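Local coordinates for acetyl-CoA hydrolase/transferase family protein (Porphyromonas gingivalis, PDB 2NVV) that probably hydrolyses acetyl-CoA or transfers CoA between acetate and another acyl group, and binds zinc, at residues 125-130 with 157-163; 109-113 with 147-151. All coordinates share one frame; numbering follows the deposited sequence.

Interaction 1: residues 125-130 with 157-163; sequences IEVADV and VELNDKH
Ile125, Glu126 and Val127 lie beside Val157, Glu158 and Leu159 as neighbouring strands of the parallel sheet in the N-terminal alpha/beta region, a clear example of how a beta-alpha-beta unit brings its two strands together. The ladder is the regular parallel one. Ile125 O accepts from Glu158 N (2.8 Å), and Glu158 O in turn takes Val127 N at 2.7 Å. Val127 O then receives Asn160 N (3.1 Å), while the short strand axes are 31° apart.

On the face carrying Ile125, Val127 and Val157, the two branches of Val157 divide the work. With CG1 anti to its own backbone N (chi1 -176°), that methyl meets Val127 CG2 at 3.6 Å, whereas Val157 CG2 lies against the CG1-CD1 arm of Ile125, 4.1 Å from CD1. Ile136 of the hairpin strand 135-137 also packs on Ile125 and Val127.

The other face is polar. The Glu126 side chain is extended and reaches across to Asn160, its OE1 receiving ND2 at 2.8 Å; the donor stands above the carboxylate plane, while OE1 itself lies close to the plane of the Asn160 amide. Glu158 brings a second buried carboxylate close by, and Lys33 probably makes the pairing tolerable: its NZ forms a salt bridge with Glu126 OE1, its backbone N a hydrogen bond with Glu158 OE2. Thr139 OG1 is hydrogen-bonded to OE2 of Glu126.

Past the strands, Ala128 CB rests near His163 O (3.6 Å), where the chain folds back in a type I turn from Asn160 to His163. An Asx turn holds the other end of the Asn160 amide: OD1 accepts Lys162 N at 3.1 Å, from above the carbonyl plane, and is hydrogen-bonded to Glu214 N as well.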
ATOM      1  N   ILE A 125      10.639 -23.819 -17.157  1.00  6.39           N
ATOM      2  CA  ILE A 125      11.208 -22.547 -17.580  1.00  6.39           C
ATOM      3  C   ILE A 125      11.645 -22.508 -19.043  1.00  6.39           C
ATOM      4  O   ILE A 125      12.026 -23.525 -19.612  1.00  6.39           O
ATOM      5  CB  ILE A 125      12.421 -22.170 -16.700  1.00  6.61           C
ATOM      6  CG1 ILE A 125      13.526 -23.214 -16.851  1.00  7.82           C
ATOM      7  CG2 ILE A 125      12.001 -22.087 -15.247  1.00  7.00           C
ATOM      8  CD1 ILE A 125      14.805 -22.893 -16.087  1.00  7.36           C
ATOM      9  N   GLU A 126      11.555 -21.334 -19.660  1.00  7.76           N
ATOM     10  CA  GLU A 126      12.016 -21.176 -21.037  1.00  8.25           C
ATOM     11  C   GLU A 126      13.409 -20.552 -20.946  1.00  7.54           C
ATOM     12  O   GLU A 126      13.623 -19.592 -20.214  1.00  6.39           O
ATOM     13  CB  GLU A 126      11.100 -20.271 -21.852  1.00  6.40           C
ATOM     14  CG  GLU A 126      11.590 -20.145 -23.278  1.00  7.36           C
ATOM     15  CD  GLU A 126      10.744 -19.242 -24.125  1.00  6.86           C
ATOM     16  OE1 GLU A 126      10.048 -19.769 -25.016  1.00  6.39           O
ATOM     17  OE2 GLU A 126      10.780 -18.008 -23.896  1.00  8.30           O
ATOM     18  N   VAL A 127      14.355 -21.083 -21.706  1.00  8.17           N
ATOM     19  CA  VAL A 127      15.723 -20.611 -21.626  1.00  9.07           C
ATOM     20  C   VAL A 127      16.381 -20.280 -22.965  1.00 10.05           C
ATOM     21  O   VAL A 127      15.963 -20.767 -24.029  1.00 10.00           O
ATOM     22  CB  VAL A 127      16.559 -21.674 -20.867  1.00  7.90           C
ATOM     23  CG1 VAL A 127      18.002 -21.321 -20.865  1.00 10.51           C
ATOM     24  CG2 VAL A 127      16.061 -21.781 -19.430  1.00  9.25           C
ATOM     25  N   ALA A 128      17.399 -19.424 -22.905  1.00 10.64           N
ATOM     26  CA  ALA A 128      18.161 -19.040 -24.094  1.00 12.21           C
ATOM     27  C   ALA A 128      19.429 -19.889 -24.075  1.00 13.64           C
ATOM     28  O   ALA A 128      20.109 -20.044 -25.090  1.00 12.48           O
ATOM     29  CB  ALA A 128      18.518 -17.547 -24.052  1.00 11.35           C
ATOM     30  N   ASP A 129      19.740 -20.424 -22.900  1.00 14.78           N
ATOM     31  CA  ASP A 129      20.905 -21.278 -22.714  1.00 16.86           C
ATOM     32  C   ASP A 129      20.943 -21.884 -21.322  1.00 17.29           C
ATOM     33  O   ASP A 129      20.735 -21.203 -20.316  1.00 17.20           O
ATOM     34  CB  ASP A 129      22.194 -20.499 -22.952  1.00 17.74           C
ATOM     35  CG  ASP A 129      23.400 -21.405 -23.103  1.00 20.30           C
ATOM     36  OD1 ASP A 129      23.355 -22.318 -23.953  1.00 21.64           O
ATOM     37  OD2 ASP A 129      24.394 -21.205 -22.379  1.00 21.17           O
ATOM     38  N   VAL A 130      21.198 -23.186 -21.278  1.00 16.87           N
ATOM     39  CA  VAL A 130      21.299 -23.920 -20.023  1.00 16.02           C
ATOM     40  C   VAL A 130      22.639 -24.647 -20.042  1.00 16.08           C
ATOM     41  O   VAL A 130      22.901 -25.475 -20.911  1.00 15.48           O
ATOM     42  CB  VAL A 130      20.149 -24.938 -19.869  1.00 16.27           C
ATOM     43  CG1 VAL A 130      20.119 -25.873 -21.070  1.00 15.19           C
ATOM     44  CG2 VAL A 130      20.306 -25.706 -18.565  1.00 15.41           C
ATOM     45  N   VAL A 157      13.367 -27.725 -18.300  1.00  8.09           N
ATOM     46  CA  VAL A 157      13.837 -26.641 -19.161  1.00  9.72           C
ATOM     47  C   VAL A 157      13.379 -26.739 -20.621  1.00  9.92           C
ATOM     48  O   VAL A 157      13.272 -27.824 -21.195  1.00 10.02           O
ATOM     49  CB  VAL A 157      15.375 -26.556 -19.148  1.00  9.34           C
ATOM     50  CG1 VAL A 157      15.836 -25.365 -19.981  1.00  8.59           C
ATOM     51  CG2 VAL A 157      15.874 -26.462 -17.708  1.00  9.10           C
ATOM     52  N   GLU A 158      13.128 -25.580 -21.211  1.00 11.60           N
ATOM     53  CA  GLU A 158      12.672 -25.466 -22.587  1.00 12.16           C
ATOM     54  C   GLU A 158      13.668 -24.543 -23.303  1.00 12.20           C
ATOM     55  O   GLU A 158      13.673 -23.342 -23.067  1.00 11.97           O
ATOM     56  CB  GLU A 158      11.275 -24.857 -22.566  1.00 11.86           C
ATOM     57  CG  GLU A 158      10.407 -25.153 -23.754  1.00 11.41           C
ATOM     58  CD  GLU A 158       8.946 -24.806 -23.496  1.00 12.50           C
ATOM     59  OE1 GLU A 158       8.236 -25.586 -22.817  1.00 11.13           O
ATOM     60  OE2 GLU A 158       8.514 -23.736 -23.964  1.00 13.25           O
ATOM     61  N   LEU A 159      14.513 -25.117 -24.160  1.00 11.56           N
ATOM     62  CA  LEU A 159      15.542 -24.366 -24.890  1.00 13.02           C
ATOM     63  C   LEU A 159      15.025 -23.797 -26.213  1.00 14.27           C
ATOM     64  O   LEU A 159      14.964 -24.509 -27.221  1.00 15.67           O
ATOM     65  CB  LEU A 159      16.731 -25.279 -25.179  1.00 12.67           C
ATOM     66  CG  LEU A 159      18.164 -24.765 -25.012  1.00 12.46           C
ATOM     67  CD1 LEU A 159      19.092 -25.704 -25.751  1.00 11.23           C
ATOM     68  CD2 LEU A 159      18.323 -23.366 -25.548  1.00 12.64           C
ATOM     69  N   ASN A 160      14.683 -22.509 -26.214  1.00 14.49           N
ATOM     70  CA  ASN A 160      14.143 -21.852 -27.403  1.00 13.76           C
ATOM     71  C   ASN A 160      15.184 -21.410 -28.435  1.00 13.62           C
ATOM     72  O   ASN A 160      16.113 -20.674 -28.131  1.00 12.32           O
ATOM     73  CB  ASN A 160      13.310 -20.642 -26.986  1.00 14.25           C
ATOM     74  CG  ASN A 160      12.286 -20.260 -28.023  1.00 14.70           C
ATOM     75  OD1 ASN A 160      12.504 -20.441 -29.217  1.00 15.39           O
ATOM     76  ND2 ASN A 160      11.161 -19.717 -27.577  1.00 15.43           N
ATOM     77  N   ASP A 161      14.996 -21.864 -29.666  1.00 14.03           N
ATOM     78  CA  ASP A 161      15.859 -21.539 -30.804  1.00 14.81           C
ATOM     79  C   ASP A 161      15.960 -20.039 -31.082  1.00 14.65           C
ATOM     80  O   ASP A 161      17.029 -19.515 -31.357  1.00 13.87           O
ATOM     81  CB  ASP A 161      15.293 -22.189 -32.070  1.00 16.16           C
ATOM     82  CG  ASP A 161      16.098 -23.364 -32.526  1.00 19.19           C
ATOM     83  OD1 ASP A 161      17.295 -23.165 -32.813  1.00 21.09           O
ATOM     84  OD2 ASP A 161      15.543 -24.482 -32.600  1.00 21.31           O
ATOM     85  N   LYS A 162      14.816 -19.369 -31.018  1.00 14.71           N
ATOM     86  CA  LYS A 162      14.698 -17.952 -31.316  1.00 14.54           C
ATOM     87  C   LYS A 162      15.383 -16.936 -30.410  1.00 14.04           C
ATOM     88  O   LYS A 162      15.494 -15.761 -30.770  1.00 13.68           O
ATOM     89  CB  LYS A 162      13.215 -17.609 -31.439  1.00 14.35           C
ATOM     90  CG  LYS A 162      12.500 -18.392 -32.538  1.00 15.15           C
ATOM     91  CD  LYS A 162      13.317 -18.393 -33.828  1.00 15.30           C
ATOM     92  CE  LYS A 162      12.451 -18.590 -35.056  1.00 16.75           C
ATOM     93  NZ  LYS A 162      11.616 -19.811 -34.957  1.00 17.57           N
ATOM     94  N   HIS A 163      15.844 -17.363 -29.242  1.00 12.82           N
ATOM     95  CA  HIS A 163      16.507 -16.428 -28.344  1.00 12.26           C
ATOM     96  C   HIS A 163      17.972 -16.793 -28.182  1.00 12.28           C
ATOM     97  O   HIS A 163      18.304 -17.824 -27.594  1.00 13.07           O
ATOM     98  CB  HIS A 163      15.795 -16.395 -26.996  1.00 11.44           C
ATOM     99  CG  HIS A 163      14.371 -15.940 -27.086  1.00 10.86           C
ATOM    100  ND1 HIS A 163      13.317 -16.805 -27.299  1.00 10.44           N
ATOM    101  CD2 HIS A 163      13.829 -14.702 -27.019  1.00  9.79           C
ATOM    102  CE1 HIS A 163      12.189 -16.120 -27.357  1.00  8.48           C
ATOM    103  NE2 HIS A 163      12.472 -14.841 -27.192  1.00  9.25           N
TER

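Interaction 2: residues 109-113 with 147-151; sequences AQDLR and TICRL
Thr147 meets Ala109 where two nearly parallel helices, 108-113 and 145-151, pack side by side in the alpha/beta fold, each one leading into a strand of the parallel sheet. Their short axes stand 10.3 Å apart at an angle of 14°, and the gap is bridged by side chains from both helices. Thr147 points both its branches across: OG1 sits 3.4 Å from Ala109 CB, and CG2, anti to the backbone N, is directed at Ala109 O and Arg113 CG. The hydroxyl is hydrogen-bonded to Glu175 OE2, and this carboxylate oxygen also forms a salt bridge with Arg113 NH2, so Thr147 OG1 comes to lie at the edge of the Arg113 guanidinium, near its plane.

One turn further on, Arg150 reaches back toward Arg113. The flat guanidinium of Arg150 is covered on one face by the methylene CD of Arg113, 4.0 Å above its plane, and the two guanidinium planes are 43° apart. Both arginines belong to a cluster around carboxylates: Arg150 NE pairs with Glu175 OE1, while Arg113 also has Asp178 and Glu334 as partners. A bend at chi3 (-63°) turns the end of Arg113 back over its own helix, where Gln110 CA lies over one face of the group.

Leu151 closes the row with apolar contact, its CD2 resting 3.8 Å from Leu112 CB.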
ATOM      1  N   ALA A 109       7.523 -13.741  -4.568  1.00  6.39           N
ATOM      2  CA  ALA A 109       8.809 -14.405  -4.388  1.00  6.46           C
ATOM      3  C   ALA A 109       9.198 -14.621  -2.926  1.00  6.68           C
ATOM      4  O   ALA A 109       9.480 -15.749  -2.516  1.00  6.39           O
ATOM      5  CB  ALA A 109       9.905 -13.626  -5.099  1.00  6.39           C
ATOM      6  N   GLN A 110       9.216 -13.555  -2.135  1.00  6.39           N
ATOM      7  CA  GLN A 110       9.598 -13.698  -0.741  1.00  6.39           C
ATOM      8  C   GLN A 110       8.592 -14.490   0.069  1.00  6.49           C
ATOM      9  O   GLN A 110       8.970 -15.247   0.962  1.00  6.39           O
ATOM     10  CB  GLN A 110       9.814 -12.332  -0.081  1.00  6.39           C
ATOM     11  CG  GLN A 110       8.618 -11.428  -0.111  1.00  6.39           C
ATOM     12  CD  GLN A 110       8.715 -10.291   0.898  1.00  6.39           C
ATOM     13  OE1 GLN A 110       9.752  -9.644   1.030  1.00  6.39           O
ATOM     14  NE2 GLN A 110       7.623 -10.037   1.603  1.00  6.66           N
ATOM     15  N   ASP A 111       7.312 -14.320  -0.233  1.00  6.39           N
ATOM     16  CA  ASP A 111       6.268 -15.029   0.497  1.00  6.52           C
ATOM     17  C   ASP A 111       6.326 -16.518   0.226  1.00  6.39           C
ATOM     18  O   ASP A 111       5.838 -17.324   1.017  1.00  6.50           O
ATOM     19  CB  ASP A 111       4.895 -14.465   0.134  1.00  7.65           C
ATOM     20  CG  ASP A 111       4.619 -13.137   0.811  1.00  7.46           C
ATOM     21  OD1 ASP A 111       5.568 -12.541   1.358  1.00  6.39           O
ATOM     22  OD2 ASP A 111       3.455 -12.682   0.797  1.00  9.68           O
ATOM     23  N   LEU A 112       6.913 -16.874  -0.910  1.00  6.39           N
ATOM     24  CA  LEU A 112       7.073 -18.270  -1.280  1.00  7.17           C
ATOM     25  C   LEU A 112       8.184 -18.803  -0.393  1.00  6.39           C
ATOM     26  O   LEU A 112       8.083 -19.889   0.160  1.00  6.39           O
ATOM     27  CB  LEU A 112       7.465 -18.386  -2.753  1.00  6.39           C
ATOM     28  CG  LEU A 112       6.298 -18.570  -3.728  1.00  6.96           C
ATOM     29  CD1 LEU A 112       6.766 -18.365  -5.169  1.00  6.39           C
ATOM     30  CD2 LEU A 112       5.707 -19.965  -3.531  1.00  6.39           C
ATOM     31  N   ARG A 113       9.247 -18.016  -0.257  1.00  6.74           N
ATOM     32  CA  ARG A 113      10.382 -18.390   0.565  1.00  6.39           C
ATOM     33  C   ARG A 113       9.973 -18.468   2.031  1.00  6.39           C
ATOM     34  O   ARG A 113      10.466 -19.319   2.765  1.00  7.15           O
ATOM     35  CB  ARG A 113      11.523 -17.386   0.377  1.00  6.90           C
ATOM     36  CG  ARG A 113      12.048 -17.308  -1.053  1.00  7.05           C
ATOM     37  CD  ARG A 113      13.439 -16.701  -1.096  1.00  6.39           C
ATOM     38  NE  ARG A 113      13.453 -15.318  -0.624  1.00  6.39           N
ATOM     39  CZ  ARG A 113      13.256 -14.251  -1.387  1.00  6.55           C
ATOM     40  NH1 ARG A 113      13.288 -13.044  -0.840  1.00  6.39           N
ATOM     41  NH2 ARG A 113      13.040 -14.389  -2.692  1.00  6.52           N
ATOM     42  N   THR A 147      13.309 -17.696  -7.793  1.00  6.48           N
ATOM     43  CA  THR A 147      12.677 -18.311  -6.644  1.00  6.83           C
ATOM     44  C   THR A 147      12.109 -19.695  -6.955  1.00  6.39           C
ATOM     45  O   THR A 147      12.267 -20.612  -6.152  1.00  6.51           O
ATOM     46  CB  THR A 147      11.569 -17.408  -6.081  1.00  6.39           C
ATOM     47  OG1 THR A 147      12.121 -16.116  -5.797  1.00  6.39           O
ATOM     48  CG2 THR A 147      10.982 -18.005  -4.798  1.00  6.39           C
ATOM     49  N   ILE A 148      11.459 -19.857  -8.107  1.00  6.39           N
ATOM     50  CA  ILE A 148      10.896 -21.160  -8.443  1.00  6.77           C
ATOM     51  C   ILE A 148      11.992 -22.193  -8.720  1.00  6.98           C
ATOM     52  O   ILE A 148      11.817 -23.379  -8.452  1.00  7.11           O
ATOM     53  CB  ILE A 148       9.906 -21.089  -9.665  1.00  6.95           C
ATOM     54  CG1 ILE A 148      10.570 -20.445 -10.873  1.00  6.39           C
ATOM     55  CG2 ILE A 148       8.667 -20.309  -9.283  1.00  6.39           C
ATOM     56  CD1 ILE A 148       9.657 -20.343 -12.069  1.00  6.39           C
ATOM     57  N   CYS A 149      13.119 -21.739  -9.256  1.00  7.65           N
ATOM     58  CA  CYS A 149      14.240 -22.623  -9.545  1.00  7.74           C
ATOM     59  C   CYS A 149      14.906 -23.075  -8.254  1.00  9.12           C
ATOM     60  O   CYS A 149      15.414 -24.200  -8.158  1.00  9.59           O
ATOM     61  CB  CYS A 149      15.270 -21.914 -10.416  1.00  7.72           C
ATOM     62  SG  CYS A 149      14.815 -21.761 -12.158  1.00  6.39           S
ATOM     63  N   ARG A 150      14.899 -22.193  -7.261  1.00  8.87           N
ATOM     64  CA  ARG A 150      15.500 -22.490  -5.974  1.00  8.61           C
ATOM     65  C   ARG A 150      14.635 -23.447  -5.160  1.00  7.84           C
ATOM     66  O   ARG A 150      15.133 -24.436  -4.616  1.00  6.39           O
ATOM     67  CB  ARG A 150      15.703 -21.201  -5.171  1.00  9.68           C
ATOM     68  CG  ARG A 150      16.211 -21.460  -3.774  1.00 12.35           C
ATOM     69  CD  ARG A 150      15.671 -20.469  -2.755  1.00 14.98           C
ATOM     70  NE  ARG A 150      16.555 -19.320  -2.566  1.00 16.10           N
ATOM     71  CZ  ARG A 150      16.855 -18.805  -1.376  1.00 17.63           C
ATOM     72  NH1 ARG A 150      16.342 -19.345  -0.272  1.00 18.18           N
ATOM     73  NH2 ARG A 150      17.654 -17.744  -1.286  1.00 18.95           N
ATOM     74  N   LEU A 151      13.340 -23.148  -5.091  1.00  7.54           N
ATOM     75  CA  LEU A 151      12.392 -23.937  -4.318  1.00  7.53           C
ATOM     76  C   LEU A 151      11.877 -25.244  -4.927  1.00  6.83           C
ATOM     77  O   LEU A 151      11.436 -26.122  -4.188  1.00  6.46           O
ATOM     78  CB  LEU A 151      11.190 -23.063  -3.966  1.00  7.33           C
ATOM     79  CG  LEU A 151      11.140 -22.222  -2.686  1.00  6.39           C
ATOM     80  CD1 LEU A 151      12.526 -21.822  -2.224  1.00  6.39           C
ATOM     81  CD2 LEU A 151      10.253 -21.001  -2.963  1.00  6.41           C
TER

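The two contacts show how a layer of helices and a parallel sheet are built from the same run of chain. Helix 108-113 leads on to strand 122-127 and helix 145-151 to strand 154-160, so interaction 2 pairs the helices and interaction 1 the strands that follow them. Their centres lie about 21 Å apart, yet they meet where Ile125 CD1 packs on Cys149 SG at 4.1 Å, joining the sheet face to helix 145-151. Both belong to the N-terminal family region and lie away from the zinc ligands, the predicted CoA-binding residues and the predicted catalytic Glu284.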